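Local atomic coordinates of uncharacterized protein (PDB entry 1L1S), a protein that is of unknown function but belongs to the DsrE/DsrF-like family, whose characterised members take part in intracellular sulfur transfer, a role it may share. Residues A[24-29]-A[56-61]; A[34-39]-A[106-111]. One frame throughout, in Å; residues are numbered along the deposited sequence.

Contact 1: residues A[24-29]-A[56-61]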
ATOM      1  N   ASN A  24      -0.415   7.874 -12.280  1.00 20.75           N
ATOM      2  CA  ASN A  24       0.045   6.485 -12.300  1.00 20.13           C
ATOM      3  C   ASN A  24      -0.755   5.640 -13.304  1.00 19.72           C
ATOM      4  O   ASN A  24      -0.194   4.787 -13.991  1.00 18.22           O
ATOM      5  CB  ASN A  24      -0.056   5.867 -10.904  1.00 21.93           C
ATOM      6  CG  ASN A  24       0.938   6.473  -9.931  1.00 23.51           C
ATOM      7  OD1 ASN A  24       1.927   7.070 -10.339  1.00 25.50           O
ATOM      8  ND2 ASN A  24       0.686   6.313  -8.642  1.00 24.52           N
ATOM      9  N   VAL A  25      -2.062   5.869 -13.390  1.00 19.08           N
ATOM     10  CA  VAL A  25      -2.895   5.115 -14.340  1.00 20.04           C
ATOM     11  C   VAL A  25      -2.477   5.396 -15.791  1.00 20.50           C
ATOM     12  O   VAL A  25      -2.343   4.479 -16.593  1.00 19.64           O
ATOM     13  CB  VAL A  25      -4.392   5.468 -14.181  1.00 19.49           C
ATOM     14  CG1 VAL A  25      -5.198   4.947 -15.372  1.00 19.28           C
ATOM     15  CG2 VAL A  25      -4.916   4.858 -12.872  1.00 20.96           C
ATOM     16  N   ARG A  26      -2.261   6.663 -16.117  1.00 21.32           N
ATOM     17  CA  ARG A  26      -1.847   7.029 -17.466  1.00 23.52           C
ATOM     18  C   ARG A  26      -0.444   6.511 -17.777  1.00 23.74           C
ATOM     19  O   ARG A  26      -0.202   5.981 -18.854  1.00 22.97           O
ATOM     20  CB  ARG A  26      -1.898   8.545 -17.635  1.00 24.56           C
ATOM     21  CG  ARG A  26      -3.308   9.083 -17.728  1.00 25.40           C
ATOM     22  CD  ARG A  26      -3.343  10.596 -17.871  1.00 26.38           C
ATOM     23  NE  ARG A  26      -4.713  11.053 -18.086  1.00 27.99           N
ATOM     24  CZ  ARG A  26      -5.264  12.104 -17.484  1.00 28.88           C
ATOM     25  NH1 ARG A  26      -4.564  12.829 -16.622  1.00 29.42           N
ATOM     26  NH2 ARG A  26      -6.530  12.412 -17.727  1.00 29.94           N
ATOM     27  N   ASN A  27       0.466   6.665 -16.820  1.00 25.10           N
ATOM     28  CA  ASN A  27       1.850   6.214 -16.968  1.00 26.45           C
ATOM     29  C   ASN A  27       1.858   4.724 -17.295  1.00 27.20           C
ATOM     30  O   ASN A  27       2.550   4.263 -18.215  1.00 26.66           O
ATOM     31  CB  ASN A  27       2.610   6.473 -15.657  1.00 28.64           C
ATOM     32  CG  ASN A  27       4.091   6.080 -15.722  1.00 31.75           C
ATOM     33  OD1 ASN A  27       4.940   6.721 -15.094  1.00 33.47           O
ATOM     34  ND2 ASN A  27       4.400   5.021 -16.455  1.00 32.87           N
ATOM     35  N   LEU A  28       1.066   3.981 -16.534  1.00 26.21           N
ATOM     36  CA  LEU A  28       0.964   2.553 -16.694  1.00 26.96           C
ATOM     37  C   LEU A  28       0.473   2.163 -18.088  1.00 27.29           C
ATOM     38  O   LEU A  28       1.026   1.262 -18.708  1.00 25.98           O
ATOM     39  CB  LEU A  28       0.040   1.995 -15.614  1.00 27.03           C
ATOM     40  CG  LEU A  28       0.057   0.490 -15.404  1.00 28.14           C
ATOM     41  CD1 LEU A  28       1.481   0.022 -15.114  1.00 28.00           C
ATOM     42  CD2 LEU A  28      -0.864   0.138 -14.250  1.00 27.25           C
HETATM   43  N   MSE A  29      -0.554   2.841 -18.586  1.00 28.68           N
HETATM   44  CA  MSE A  29      -1.073   2.519 -19.916  1.00 31.87           C
HETATM   45  C   MSE A  29      -0.064   2.766 -21.041  1.00 31.52           C
HETATM   46  O   MSE A  29      -0.140   2.147 -22.104  1.00 31.23           O
HETATM   47  CB  MSE A  29      -2.347   3.313 -20.194  1.00 34.74           C
HETATM   48  CG  MSE A  29      -3.497   2.925 -19.302  1.00 39.72           C
HETATM   49 SE   MSE A  29      -5.105   3.939 -19.718  1.00 47.98          SE
HETATM   50  CE  MSE A  29      -4.494   5.732 -19.341  1.00 43.96           C
ATOM     51  N   SER A  56     -13.986  14.753 -12.427  1.00 27.29           N
ATOM     52  CA  SER A  56     -14.907  14.088 -13.346  1.00 27.39           C
ATOM     53  C   SER A  56     -14.375  13.990 -14.771  1.00 26.51           C
ATOM     54  O   SER A  56     -14.538  12.964 -15.421  1.00 26.44           O
ATOM     55  CB  SER A  56     -16.273  14.787 -13.333  1.00 27.61           C
ATOM     56  OG  SER A  56     -16.126  16.195 -13.390  1.00 30.18           O
ATOM     57  N   GLY A  57     -13.736  15.048 -15.254  1.00 25.72           N
ATOM     58  CA  GLY A  57     -13.182  15.005 -16.595  1.00 25.71           C
ATOM     59  C   GLY A  57     -12.154  13.887 -16.697  1.00 26.01           C
ATOM     60  O   GLY A  57     -12.177  13.081 -17.636  1.00 24.95           O
ATOM     61  N   ASP A  58     -11.250  13.828 -15.718  1.00 26.16           N
ATOM     62  CA  ASP A  58     -10.221  12.799 -15.708  1.00 26.18           C
ATOM     63  C   ASP A  58     -10.852  11.417 -15.593  1.00 24.97           C
ATOM     64  O   ASP A  58     -10.478  10.491 -16.322  1.00 24.60           O
ATOM     65  CB  ASP A  58      -9.236  13.030 -14.554  1.00 27.86           C
ATOM     66  CG  ASP A  58      -8.285  14.186 -14.822  1.00 29.87           C
ATOM     67  OD1 ASP A  58      -7.738  14.258 -15.940  1.00 31.16           O
ATOM     68  OD2 ASP A  58      -8.071  15.018 -13.916  1.00 31.86           O
ATOM     69  N   VAL A  59     -11.827  11.275 -14.702  1.00 23.98           N
ATOM     70  CA  VAL A  59     -12.471   9.972 -14.547  1.00 24.57           C
ATOM     71  C   VAL A  59     -13.231   9.523 -15.794  1.00 24.77           C
ATOM     72  O   VAL A  59     -13.102   8.375 -16.211  1.00 23.43           O
ATOM     73  CB  VAL A  59     -13.421   9.953 -13.338  1.00 23.75           C
ATOM     74  CG1 VAL A  59     -14.209   8.662 -13.307  1.00 24.31           C
ATOM     75  CG2 VAL A  59     -12.624  10.084 -12.073  1.00 23.93           C
ATOM     76  N   SER A  60     -14.008  10.418 -16.404  1.00 25.50           N
ATOM     77  CA  SER A  60     -14.761  10.024 -17.596  1.00 27.08           C
ATOM     78  C   SER A  60     -13.816   9.668 -18.738  1.00 27.04           C
ATOM     79  O   SER A  60     -14.020   8.673 -19.433  1.00 26.31           O
ATOM     80  CB  SER A  60     -15.717  11.129 -18.042  1.00 27.69           C
ATOM     81  OG  SER A  60     -15.019  12.152 -18.730  1.00 32.29           O
ATOM     82  N   GLU A  61     -12.772  10.468 -18.920  1.00 27.66           N
ATOM     83  CA  GLU A  61     -11.816  10.198 -19.984  1.00 29.03           C
ATOM     84  C   GLU A  61     -11.137   8.834 -19.852  1.00 28.29           C
ATOM     85  O   GLU A  61     -11.067   8.083 -20.823  1.00 29.03           O
ATOM     86  CB  GLU A  61     -10.744  11.277 -20.025  1.00 31.95           C
ATOM     87  CG  GLU A  61      -9.614  10.936 -20.968  1.00 36.64           C
ATOM     88  CD  GLU A  61      -8.581  12.031 -21.051  1.00 40.42           C
ATOM     89  OE1 GLU A  61      -7.625  11.876 -21.844  1.00 43.00           O
ATOM     90  OE2 GLU A  61      -8.724  13.048 -20.327  1.00 41.63           O
TER
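Arg26 NH2 draws two carboxylates of helix 56-64, one hydrogen-bonded and one a longer ion pair. The shorter bond runs from Arg26 NH2 to Asp58 OD1, 2.8 Å long and fairly straight, with an N-H...O angle of 160°. Asp58 OD1 sits at the edge of the guanidinium, close to its plane, but the carboxylate receives the donor on its anti side and is itself strongly turned, the two flat groups standing 69° apart. The second ion pair is longer: Glu61 OE2 lies 3.5 Å from Arg26 NH2 and approaches the guanidinium obliquely. Both ion pairs fall on NH2, and neither is a paired, bidentate arrangement.

Reach explains the geometry. The CA atoms of Arg26 and Asp58 are 10.3 Å apart, and the arginine chain is fully extended from CG to NE, with CG anti to the carbonyl carbon (chi1 -73°), which carries the guanidinium across to the neighbouring helix. Glu61, one turn further along than Asp58, is also stretched out and brings its carboxylate to the same nitrogen. The single positive charge would probably ease the repulsion between the two carboxylates.

Beneath this polar layer the helices pack through Leu62, touched by Val25, Arg26 and Met29. The arrangement is a salt-bridge network at the surface, an i, i+3 acidic pair on helix 56-64 joined to one arginine of helix 15-31, tying together two helices of an alpha/beta fold with a parallel sheet.

Contact 2: residues A[34-39]-A[106-111]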
ATOM      1  N   SER A  34       0.128  -4.185 -22.978  1.00 32.70           N
ATOM      2  CA  SER A  34      -1.229  -4.623 -22.694  1.00 30.82           C
ATOM      3  C   SER A  34      -1.524  -4.697 -21.193  1.00 29.65           C
ATOM      4  O   SER A  34      -0.904  -5.477 -20.462  1.00 28.44           O
ATOM      5  CB  SER A  34      -1.444  -6.001 -23.315  1.00 30.95           C
ATOM      6  OG  SER A  34      -2.652  -6.577 -22.861  1.00 32.59           O
ATOM      7  N   VAL A  35      -2.473  -3.887 -20.734  1.00 27.83           N
ATOM      8  CA  VAL A  35      -2.820  -3.912 -19.323  1.00 26.06           C
ATOM      9  C   VAL A  35      -4.272  -3.585 -19.051  1.00 25.08           C
ATOM     10  O   VAL A  35      -4.847  -2.658 -19.622  1.00 23.54           O
ATOM     11  CB  VAL A  35      -1.966  -2.942 -18.495  1.00 25.75           C
ATOM     12  CG1 VAL A  35      -2.219  -1.497 -18.927  1.00 25.64           C
ATOM     13  CG2 VAL A  35      -2.290  -3.121 -17.026  1.00 25.83           C
ATOM     14  N   ARG A  36      -4.849  -4.372 -18.159  1.00 23.92           N
ATOM     15  CA  ARG A  36      -6.221  -4.190 -17.752  1.00 24.17           C
ATOM     16  C   ARG A  36      -6.138  -3.482 -16.391  1.00 23.13           C
ATOM     17  O   ARG A  36      -5.435  -3.935 -15.483  1.00 21.53           O
ATOM     18  CB  ARG A  36      -6.888  -5.556 -17.641  1.00 26.21           C
ATOM     19  CG  ARG A  36      -8.354  -5.510 -17.331  1.00 28.52           C
ATOM     20  CD  ARG A  36      -8.958  -6.884 -17.495  1.00 30.48           C
ATOM     21  NE  ARG A  36     -10.350  -6.885 -17.061  1.00 32.74           N
ATOM     22  CZ  ARG A  36     -11.033  -7.979 -16.762  1.00 33.44           C
ATOM     23  NH1 ARG A  36     -10.453  -9.172 -16.855  1.00 33.46           N
ATOM     24  NH2 ARG A  36     -12.287  -7.875 -16.340  1.00 35.04           N
ATOM     25  N   ILE A  37      -6.838  -2.359 -16.262  1.00 21.15           N
ATOM     26  CA  ILE A  37      -6.796  -1.594 -15.024  1.00 19.42           C
ATOM     27  C   ILE A  37      -8.137  -1.318 -14.342  1.00 19.54           C
ATOM     28  O   ILE A  37      -9.103  -0.924 -14.995  1.00 18.85           O
ATOM     29  CB  ILE A  37      -6.172  -0.207 -15.244  1.00 18.94           C
ATOM     30  CG1 ILE A  37      -4.822  -0.313 -15.960  1.00 18.70           C
ATOM     31  CG2 ILE A  37      -6.010   0.497 -13.899  1.00 17.60           C
ATOM     32  CD1 ILE A  37      -4.156   1.062 -16.181  1.00 18.24           C
ATOM     33  N   GLU A  38      -8.160  -1.480 -13.018  1.00 18.34           N
ATOM     34  CA  GLU A  38      -9.334  -1.170 -12.215  1.00 17.08           C
ATOM     35  C   GLU A  38      -8.908  -0.270 -11.072  1.00 15.93           C
ATOM     36  O   GLU A  38      -7.836  -0.449 -10.498  1.00 16.04           O
ATOM     37  CB  GLU A  38      -9.986  -2.425 -11.642  1.00 17.87           C
ATOM     38  CG  GLU A  38     -10.569  -3.349 -12.701  1.00 20.22           C
ATOM     39  CD  GLU A  38     -11.464  -4.421 -12.105  1.00 20.90           C
ATOM     40  OE1 GLU A  38     -11.248  -4.787 -10.924  1.00 20.23           O
ATOM     41  OE2 GLU A  38     -12.374  -4.899 -12.821  1.00 21.26           O
ATOM     42  N   VAL A  39      -9.746   0.708 -10.755  1.00 15.21           N
ATOM     43  CA  VAL A  39      -9.469   1.635  -9.671  1.00 14.47           C
ATOM     44  C   VAL A  39     -10.578   1.509  -8.624  1.00 15.98           C
ATOM     45  O   VAL A  39     -11.744   1.835  -8.886  1.00 15.29           O
ATOM     46  CB  VAL A  39      -9.416   3.090 -10.172  1.00 15.14           C
ATOM     47  CG1 VAL A  39      -9.156   4.020  -9.022  1.00 13.24           C
ATOM     48  CG2 VAL A  39      -8.327   3.252 -11.216  1.00 14.10           C
ATOM     49  N   GLU A 106      -7.189 -13.515  -7.693  1.00 21.13           N
ATOM     50  CA  GLU A 106      -7.299 -13.958  -9.079  1.00 22.08           C
ATOM     51  C   GLU A 106      -6.012 -13.685  -9.873  1.00 21.51           C
ATOM     52  O   GLU A 106      -5.981 -13.857 -11.089  1.00 21.50           O
ATOM     53  CB  GLU A 106      -8.475 -13.249  -9.768  1.00 23.55           C
ATOM     54  CG  GLU A 106      -9.845 -13.695  -9.310  1.00 25.86           C
ATOM     55  CD  GLU A 106     -10.921 -12.620  -9.524  1.00 28.27           C
ATOM     56  OE1 GLU A 106     -10.709 -11.700 -10.352  1.00 27.65           O
ATOM     57  OE2 GLU A 106     -11.978 -12.707  -8.863  1.00 27.55           O
ATOM     58  N   GLY A 107      -4.961 -13.237  -9.193  1.00 21.64           N
ATOM     59  CA  GLY A 107      -3.704 -12.969  -9.882  1.00 20.10           C
ATOM     60  C   GLY A 107      -3.416 -11.522 -10.266  1.00 19.45           C
ATOM     61  O   GLY A 107      -2.378 -11.231 -10.850  1.00 20.62           O
ATOM     62  N   TRP A 108      -4.316 -10.603  -9.954  1.00 17.80           N
ATOM     63  CA  TRP A 108      -4.077  -9.207 -10.298  1.00 16.21           C
ATOM     64  C   TRP A 108      -3.007  -8.585  -9.397  1.00 15.04           C
ATOM     65  O   TRP A 108      -2.873  -8.951  -8.234  1.00 13.94           O
ATOM     66  CB  TRP A 108      -5.369  -8.392 -10.153  1.00 16.74           C
ATOM     67  CG  TRP A 108      -6.459  -8.731 -11.132  1.00 17.34           C
ATOM     68  CD1 TRP A 108      -6.993  -9.971 -11.387  1.00 15.90           C
ATOM     69  CD2 TRP A 108      -7.190  -7.806 -11.947  1.00 17.04           C
ATOM     70  NE1 TRP A 108      -8.005  -9.866 -12.306  1.00 16.04           N
ATOM     71  CE2 TRP A 108      -8.153  -8.553 -12.665  1.00 16.39           C
ATOM     72  CE3 TRP A 108      -7.128  -6.414 -12.136  1.00 17.02           C
ATOM     73  CZ2 TRP A 108      -9.054  -7.954 -13.566  1.00 16.59           C
ATOM     74  CZ3 TRP A 108      -8.020  -5.815 -13.035  1.00 16.24           C
ATOM     75  CH2 TRP A 108      -8.974  -6.592 -13.737  1.00 16.05           C
ATOM     76  N   ALA A 109      -2.256  -7.633  -9.940  1.00 14.41           N
ATOM     77  CA  ALA A 109      -1.239  -6.936  -9.175  1.00 13.74           C
ATOM     78  C   ALA A 109      -1.961  -5.819  -8.388  1.00 14.11           C
ATOM     79  O   ALA A 109      -3.047  -5.382  -8.764  1.00 14.18           O
ATOM     80  CB  ALA A 109      -0.202  -6.348 -10.104  1.00 13.19           C
ATOM     81  N   TYR A 110      -1.348  -5.364  -7.303  1.00 12.57           N
ATOM     82  CA  TYR A 110      -1.951  -4.352  -6.463  1.00 12.84           C
ATOM     83  C   TYR A 110      -1.064  -3.131  -6.303  1.00 12.55           C
ATOM     84  O   TYR A 110       0.127  -3.246  -6.008  1.00 13.28           O
ATOM     85  CB  TYR A 110      -2.255  -5.002  -5.107  1.00 13.57           C
ATOM     86  CG  TYR A 110      -2.669  -4.091  -3.969  1.00 13.15           C
ATOM     87  CD1 TYR A 110      -3.945  -3.530  -3.916  1.00 12.46           C
ATOM     88  CD2 TYR A 110      -1.800  -3.862  -2.893  1.00 11.95           C
ATOM     89  CE1 TYR A 110      -4.356  -2.764  -2.803  1.00 12.83           C
ATOM     90  CE2 TYR A 110      -2.194  -3.100  -1.786  1.00 12.64           C
ATOM     91  CZ  TYR A 110      -3.472  -2.558  -1.743  1.00 13.78           C
ATOM     92  OH  TYR A 110      -3.868  -1.836  -0.639  1.00 14.52           O
ATOM     93  N   ILE A 111      -1.645  -1.957  -6.508  1.00 12.53           N
ATOM     94  CA  ILE A 111      -0.898  -0.714  -6.351  1.00 11.57           C
ATOM     95  C   ILE A 111      -1.667   0.251  -5.454  1.00 12.41           C
ATOM     96  O   ILE A 111      -2.821   0.562  -5.714  1.00 11.90           O
ATOM     97  CB  ILE A 111      -0.650  -0.011  -7.705  1.00 11.10           C
ATOM     98  CG1 ILE A 111       0.137  -0.926  -8.647  1.00 12.34           C
ATOM     99  CG2 ILE A 111       0.105   1.275  -7.482  1.00 11.02           C
ATOM    100  CD1 ILE A 111       1.500  -1.296  -8.135  1.00 13.61           C
TER
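One face of the Arg36 guanidinium is occupied by the six-membered ring of Trp108, whose CZ2 stands 3.6 Å above the guanidinium plane and over its centre. The two planes are inclined by 60°, so this is a tilted approach and not a parallel stack. Closest across the pair are Arg36 NE and Trp108 CH2, at 3.6 Å. The arginine chain is extended from CG to NE, with CG anti to the backbone N (chi1 -175°), and its CG and CD also run past Trp108 CH2.

Glu38, two residues along the same strand, meets the neighbouring part of the ring: Glu38 CG is 3.6 Å from Trp108 CZ3, and Glu38 CD is 3.7 Å from Trp108 CH2. Its carboxylate plane is turned 41° from the indole. The CZ2, CZ3 and CH2 end of the indole thus lies against both side chains, with no hydrogen bond between the segments.

The acid's polar end is satisfied elsewhere: OE1 is hydrogen-bonded to His99, while OE2 forms salt bridges with Arg103 and Arg68. Replacing Glu38 by alanine takes away the methylene and carboxylate lying against the indole, and would probably leave His99 without its acceptor and Arg68 and Arg103 without a shared ion-pair partner. Before Trp108, Gly107 takes a positive phi as the C-prime residue of the Schellman motif that ends helix 96-105, and the chain then turns into strand 109-111. The chemistry is accordingly divided: the indole meets the guanidinium face and the CG and carboxylate of Glu38 by van der Waals contact alone, while that buried carboxylate, probably kept ionised by its two arginines, supplies the charged bonds.

Contacts 1 and 2 have centres 14 Å apart and are joined through strand 35-41, which follows helix 15-31 and precedes helix 56-64 in the chain. Their segments touch at Ile37, whose side chain belongs to neither interface and whose CD1 lies 3.7 Å from Met29 CG and 3.9 Å from Leu28 CD2; Val39 CG2 adds a looser touch with Val25 CG2 at 4.1 Å. Ile37 thus packs against helix 15-31, whereas Arg36 and Glu38 turn to Trp108, placing the contacts on opposite sides of the sheet. Contact 1 is an ion-pair network at the surface and contact 2 is largely buried. Residues of both segment pairs also touch the second subunit. No ligand or active site is established here.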